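Local atomic coordinates of MlnE (PDB entry 5D2E), a protein that probably reduces beta-keto intermediates of macrolactin biosynthesis with NADPH, as an N-terminal B-type ketoreductase segment of a multidomain polyketide synthase. Residues S335-D341 / W390-A394; D366-K372 / A416-D420. All coordinates share one frame; numbering follows the deposited sequence.

Interaction 1: S335-D341 / W390-A394; sequences SKEKETD and WLDKA. With GOL (glycerol), chain C.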
loop_
_atom_site.group_PDB
_atom_site.type_symbol
_atom_site.label_atom_id
_atom_site.label_comp_id
_atom_site.label_asym_id
_atom_site.label_seq_id
_atom_site.Cartn_x
_atom_site.Cartn_y
_atom_site.Cartn_z
ATOM N N SER A 335 -6.698 12.858 8.088
ATOM C CA SER A 335 -5.225 12.765 8.222
ATOM C C SER A 335 -4.678 13.497 9.433
ATOM O O SER A 335 -3.472 13.438 9.731
ATOM C CB SER A 335 -4.563 13.313 6.958
ATOM O OG SER A 335 -4.548 14.734 6.970
ATOM N N LYS A 336 -5.525 14.272 10.098
ATOM C CA LYS A 336 -5.112 15.028 11.296
ATOM C C LYS A 336 -5.627 14.299 12.525
ATOM O O LYS A 336 -6.825 14.216 12.739
ATOM C CB LYS A 336 -5.685 16.456 11.292
ATOM C CG LYS A 336 -5.481 17.319 10.066
ATOM C CD LYS A 336 -4.046 17.421 9.639
ATOM C CE LYS A 336 -3.890 18.428 8.493
ATOM N NZ LYS A 336 -2.636 18.106 7.737
ATOM N N GLU A 337 -4.703 13.810 13.333
ATOM C CA GLU A 337 -4.983 12.917 14.411
ATOM C C GLU A 337 -6.098 13.475 15.313
ATOM O O GLU A 337 -7.062 12.755 15.646
ATOM C CB GLU A 337 -3.718 12.631 15.193
ATOM C CG GLU A 337 -3.950 11.640 16.327
ATOM C CD GLU A 337 -2.680 11.206 17.045
ATOM O OE1 GLU A 337 -1.621 11.729 16.720
ATOM O OE2 GLU A 337 -2.760 10.281 17.896
ATOM N N LYS A 338 -5.998 14.748 15.663
ATOM C CA LYS A 338 -6.996 15.336 16.600
ATOM C C LYS A 338 -8.343 15.545 15.999
ATOM O O LYS A 338 -9.353 15.517 16.715
ATOM C CB LYS A 338 -6.495 16.633 17.195
ATOM C CG LYS A 338 -5.421 16.361 18.225
ATOM C CD LYS A 338 -4.573 17.588 18.436
ATOM C CE LYS A 338 -3.776 17.471 19.725
ATOM N NZ LYS A 338 -3.047 18.749 19.884
ATOM N N GLU A 339 -8.393 15.758 14.688
ATOM C CA GLU A 339 -9.682 15.905 14.032
ATOM C C GLU A 339 -10.388 14.567 13.985
ATOM O O GLU A 339 -11.601 14.481 14.203
ATOM C CB GLU A 339 -9.570 16.493 12.633
ATOM C CG GLU A 339 -9.094 17.950 12.623
ATOM C CD GLU A 339 -9.384 18.677 11.321
ATOM O OE1 GLU A 339 -10.396 18.390 10.606
ATOM O OE2 GLU A 339 -8.553 19.523 10.990
ATOM N N THR A 340 -9.625 13.509 13.711
ATOM C CA THR A 340 -10.184 12.179 13.636
ATOM C C THR A 340 -10.653 11.743 15.030
ATOM O O THR A 340 -11.707 11.112 15.172
ATOM C CB THR A 340 -9.165 11.215 13.033
ATOM O OG1 THR A 340 -8.944 11.569 11.664
ATOM C CG2 THR A 340 -9.690 9.781 13.049
ATOM N N ASP A 341 -9.884 12.077 16.053
ATOM C CA ASP A 341 -10.287 11.768 17.403
ATOM C C ASP A 341 -11.603 12.492 17.763
ATOM O O ASP A 341 -12.549 11.867 18.291
ATOM C CB ASP A 341 -9.191 12.156 18.380
ATOM C CG ASP A 341 -9.364 11.472 19.762
ATOM O OD1 ASP A 341 -9.810 10.281 19.845
ATOM O OD2 ASP A 341 -9.025 12.131 20.767
ATOM N N TRP A 390 -5.084 6.885 12.108
ATOM C CA TRP A 390 -5.830 7.685 13.062
ATOM C C TRP A 390 -7.225 7.177 13.295
ATOM O O TRP A 390 -7.754 7.246 14.451
ATOM C CB TRP A 390 -5.862 9.134 12.641
ATOM C CG TRP A 390 -4.541 9.813 12.457
ATOM C CD1 TRP A 390 -4.324 10.857 11.628
ATOM C CD2 TRP A 390 -3.302 9.576 13.135
ATOM N NE1 TRP A 390 -3.019 11.257 11.676
ATOM C CE2 TRP A 390 -2.372 10.533 12.638
ATOM C CE3 TRP A 390 -2.876 8.693 14.135
ATOM C CZ2 TRP A 390 -1.020 10.602 13.073
ATOM C CZ3 TRP A 390 -1.522 8.792 14.595
ATOM C CH2 TRP A 390 -0.616 9.722 14.040
ATOM N N LEU A 391 -7.838 6.615 12.243
ATOM C CA LEU A 391 -9.190 6.056 12.364
ATOM C C LEU A 391 -9.158 4.807 13.239
ATOM O O LEU A 391 -9.981 4.625 14.102
ATOM C CB LEU A 391 -9.736 5.691 11.009
ATOM C CG LEU A 391 -10.197 6.823 10.106
ATOM C CD1 LEU A 391 -10.272 6.449 8.641
ATOM C CD2 LEU A 391 -11.592 7.250 10.601
ATOM N N ASP A 392 -8.190 3.944 13.020
ATOM C CA ASP A 392 -8.036 2.780 13.877
ATOM C C ASP A 392 -7.775 3.213 15.336
ATOM O O ASP A 392 -8.343 2.635 16.260
ATOM C CB ASP A 392 -6.878 1.932 13.429
ATOM C CG ASP A 392 -6.500 0.850 14.460
ATOM O OD1 ASP A 392 -7.218 -0.156 14.495
ATOM O OD2 ASP A 392 -5.513 1.035 15.177
ATOM N N LYS A 393 -6.899 4.186 15.510
ATOM C CA LYS A 393 -6.466 4.646 16.811
ATOM C C LYS A 393 -7.631 5.281 17.573
ATOM O O LYS A 393 -7.936 4.856 18.666
ATOM C CB LYS A 393 -5.343 5.640 16.686
ATOM C CG LYS A 393 -4.636 5.940 18.011
ATOM C CD LYS A 393 -3.445 6.850 17.690
ATOM C CE LYS A 393 -2.507 7.065 18.877
ATOM N NZ LYS A 393 -1.348 7.887 18.531
ATOM N N ALA A 394 -8.326 6.228 16.948
ATOM C CA ALA A 394 -9.492 6.854 17.602
ATOM C C ALA A 394 -10.609 5.872 17.906
ATOM O O ALA A 394 -11.362 6.096 18.826
ATOM C CB ALA A 394 -10.039 7.957 16.731
HETATM C C1 GOL C . 0.584 14.659 7.709
HETATM O O1 GOL C . 0.028 14.477 6.419
HETATM C C2 GOL C . -0.345 13.987 8.712
HETATM O O2 GOL C . -1.446 14.841 8.927
HETATM C C3 GOL C . 0.431 13.747 10.009
HETATM O O3 GOL C . -0.401 13.118 10.983
HETATM O O HOH W 1 -6.981 9.687 15.917
HETATM O O HOH W 2 -11.774 8.613 20.175
#
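Trp-390 lays its indole against Glu-337 where two helices of the Rossmann-type ketoreductase domain meet: the start of 337-351 and the last turn of 386-394. Glu-337 CB sits over the five-membered ring in a CH-pi contact, 3.6 Å from its centroid, and the rest of the chain runs out over the six-membered ring. There the carboxylate stacks on the indole with the two planes 7° apart, and its OE1 lies 3.5 Å from Trp-390 CH2. This course follows from CG standing anti to the backbone N (chi1 -178°) with the chain extended beyond it. The same reach takes Glu-337 OE2 into a salt bridge with Lys-393 NZ at 2.9 Å, met on the syn side; Asn-139 O is a second acceptor for that ammonium group. At the indole edge, Trp-390 NE1 donates to Ser-335 O at 3.0 Å, a bent bond (132°) that lies in the ring plane but arrives above the carbonyl plane. The N-H is shared with O3 of a glycerol, probably from the crystallisation liquor, whose O2 also donates to Ser-335 O. Further along, Thr-340 turns its methyl inward, CG2 lying 3.5 Å from Trp-390 O, while its OG1 bonds back to the carbonyl of Ile-334. Ile-334 and Asp-333, which bonds Ser-335 OG, are NADP-binding residues, so the packing adjoins the cofactor loop. Helix 141-164 also reaches the indole, through Glu-141 and Met-144. At the far end Ala-394 CB rests 3.9 Å from Asp-341 CA; Asp-341 OD2 is salt-bridged to Lys-345, and a water bridges Asp-341 OD1 (2.6 Å) and Ala-394 O.

Interaction 2: D366-K372 / A416-D420; sequences DAFIIKK and AGQSD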
loop_
_atom_site.group_PDB
_atom_site.type_symbol
_atom_site.label_atom_id
_atom_site.label_comp_id
_atom_site.label_asym_id
_atom_site.label_seq_id
_atom_site.Cartn_x
_atom_site.Cartn_y
_atom_site.Cartn_z
ATOM N N ASP A 366 -1.621 12.320 -10.097
ATOM C CA ASP A 366 -0.669 11.532 -10.883
ATOM C C ASP A 366 0.478 12.419 -11.439
ATOM O O ASP A 366 0.238 13.575 -11.822
ATOM C CB ASP A 366 -1.418 10.819 -12.017
ATOM C CG ASP A 366 -2.260 9.590 -11.518
ATOM O OD1 ASP A 366 -2.271 9.228 -10.308
ATOM O OD2 ASP A 366 -2.868 8.954 -12.380
ATOM N N ALA A 367 1.713 11.910 -11.349
ATOM C CA ALA A 367 2.905 12.514 -11.961
ATOM C C ALA A 367 4.027 11.470 -11.815
ATOM O O ALA A 367 4.106 10.753 -10.774
ATOM C CB ALA A 367 3.304 13.796 -11.237
ATOM N N PHE A 368 4.886 11.400 -12.816
ATOM C CA PHE A 368 6.042 10.555 -12.773
ATOM C C PHE A 368 6.925 11.048 -11.635
ATOM O O PHE A 368 6.943 12.237 -11.277
ATOM C CB PHE A 368 6.839 10.609 -14.123
ATOM C CG PHE A 368 6.343 9.651 -15.192
ATOM C CD1 PHE A 368 4.984 9.480 -15.425
ATOM C CD2 PHE A 368 7.259 8.960 -16.003
ATOM C CE1 PHE A 368 4.533 8.645 -16.423
ATOM C CE2 PHE A 368 6.820 8.125 -17.024
ATOM C CZ PHE A 368 5.447 7.968 -17.225
ATOM N N ILE A 369 7.710 10.130 -11.094
ATOM C CA ILE A 369 8.667 10.442 -10.033
ATOM C C ILE A 369 9.554 11.636 -10.392
ATOM O O ILE A 369 9.827 12.460 -9.543
ATOM C CB ILE A 369 9.541 9.186 -9.747
ATOM C CG1 ILE A 369 8.821 8.261 -8.810
ATOM C CG2 ILE A 369 10.876 9.538 -9.066
ATOM C CD1 ILE A 369 8.723 8.870 -7.412
ATOM N N ILE A 370 9.986 11.720 -11.651
ATOM C CA ILE A 370 10.867 12.835 -12.102
ATOM C C ILE A 370 10.199 14.193 -11.930
ATOM O O ILE A 370 10.905 15.154 -11.798
ATOM C CB ILE A 370 11.379 12.700 -13.582
ATOM C CG1 ILE A 370 10.245 12.435 -14.591
ATOM C CG2 ILE A 370 12.369 11.576 -13.697
ATOM C CD1 ILE A 370 10.662 12.289 -16.059
ATOM N N LYS A 371 8.861 14.256 -11.928
ATOM C CA LYS A 371 8.097 15.497 -11.790
ATOM C C LYS A 371 7.383 15.652 -10.462
ATOM O O LYS A 371 6.809 16.703 -10.186
ATOM C CB LYS A 371 7.058 15.563 -12.894
ATOM C CG LYS A 371 7.664 15.383 -14.286
ATOM C CD LYS A 371 7.738 16.655 -15.107
ATOM C CE LYS A 371 6.390 16.915 -15.788
ATOM N NZ LYS A 371 6.506 17.740 -17.024
ATOM N N LYS A 372 7.383 14.618 -9.628
ATOM C CA LYS A 372 6.772 14.745 -8.323
ATOM C C LYS A 372 7.545 15.676 -7.459
ATOM O O LYS A 372 8.714 15.821 -7.579
ATOM C CB LYS A 372 6.748 13.391 -7.567
ATOM C CG LYS A 372 5.572 12.510 -7.872
ATOM C CD LYS A 372 4.341 12.887 -7.104
ATOM C CE LYS A 372 3.130 12.111 -7.608
ATOM N NZ LYS A 372 1.985 12.574 -6.816
ATOM N N ALA A 416 2.611 3.650 -14.339
ATOM C CA ALA A 416 3.424 4.817 -14.397
ATOM C C ALA A 416 2.664 6.064 -13.926
ATOM O O ALA A 416 1.525 6.309 -14.327
ATOM C CB ALA A 416 3.960 4.951 -15.813
ATOM N N GLY A 417 3.255 6.867 -13.052
ATOM C CA GLY A 417 2.576 8.051 -12.547
ATOM C C GLY A 417 1.846 7.932 -11.209
ATOM O O GLY A 417 1.474 8.928 -10.626
ATOM N N GLN A 418 1.714 6.728 -10.687
ATOM C CA GLN A 418 0.923 6.529 -9.465
ATOM C C GLN A 418 1.811 6.049 -8.318
ATOM O O GLN A 418 1.321 5.307 -7.462
ATOM C CB GLN A 418 -0.074 5.418 -9.707
ATOM C CG GLN A 418 -0.927 5.512 -10.945
ATOM C CD GLN A 418 -1.892 4.310 -11.001
ATOM O OE1 GLN A 418 -1.530 3.158 -11.384
ATOM N NE2 GLN A 418 -3.111 4.571 -10.582
ATOM N N SER A 419 3.092 6.425 -8.284
ATOM C CA SER A 419 4.005 5.754 -7.332
ATOM C C SER A 419 3.610 5.943 -5.827
ATOM O O SER A 419 3.671 4.979 -5.044
ATOM C CB SER A 419 5.445 6.163 -7.577
ATOM O OG SER A 419 5.582 7.518 -7.383
ATOM N N ASP A 420 3.239 7.149 -5.452
ATOM C CA ASP A 420 2.891 7.511 -4.095
ATOM C C ASP A 420 1.491 7.015 -3.776
ATOM O O ASP A 420 1.235 6.515 -2.672
ATOM C CB ASP A 420 2.982 9.003 -3.801
ATOM C CG ASP A 420 2.356 9.895 -4.909
ATOM O OD1 ASP A 420 2.033 9.373 -5.998
ATOM O OD2 ASP A 420 2.182 11.082 -4.657
HETATM O O HOH W 3 -3.778 6.975 -9.821
HETATM O O HOH W 4 4.767 8.193 -9.921
#
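Ala-367 N donates to Gly-417 O at 3.1 Å, in the carbonyl plane and on a lone pair, tying the loop 366-372 to the turn that opens helix 419-437. Two CA-H...O contacts flank this bond, one from Asp-366 CA to Gly-417 O and one from Gly-417 CA to Ala-367 O. Gly-417 has a positive phi (96°), a conformation glycine adopts readily, and its backbone fits closely against the loop. Next to it, Phe-368 CZ meets the methyl CB of Ala-416 at 3.6 Å, and Ile-369 CD1 packs 3.4 Å from Ser-419 OG. Deeper in, Lys-372 and Asp-420 approach from opposite directions and join in a salt bridge, NZ to OD2 at 2.6 Å, on the syn side of the carboxylate. Asp-420 CG lies between its own backbone N and carbonyl carbon (chi1 45°), which brings OD2 up to the ammonium group. Lys-365 O and Ser-376 OG also accept from Lys-372 NZ, so this buried charge has at least three partners. Waters extend the junction: one links Ala-367 O to Ser-419 N, at 2.8 Å from the carbonyl oxygen, and another joins Asp-366 OD1 to Gln-418 NE2, while Gln-418 OE1 accepts from Asn-415 N. Outside this shell, the carboxylate of Glu-201 takes the amides of both Gly-417 and Ile-369, and Gln-160 NE2 donates to the carbonyls of Ile-369 and Lys-372. The helix begun here carries the NADP-binding Tyr-421, and Asp-366 probably occupies the position of the last aspartate of the B-type LDD fingerprint, an arrangement typical of the active-site region of this short-chain dehydrogenase-like fold.

In the fold
Both contacts lie in the ketoreductase domain and are partly buried, their nearest atoms about 13 Å apart, and their segments alternate along the chain. Interaction 1 joins two helices at the adenosine end of the NADP site and relies on a glutamate side chain laid over an indole face, with a salt bridge between partly exposed side chains. Interaction 2 joins a loop to the start of a helix, probably nearer the nicotinamide end, next to Tyr-421; there a direct backbone hydrogen bond ties the segments, and the salt bridge is buried. Bridging waters occur in both. Different elements meet in each, but helix 141-164 borders both, through Glu-141 and Met-144 at the first and Phe-156 and Gln-160 at the second.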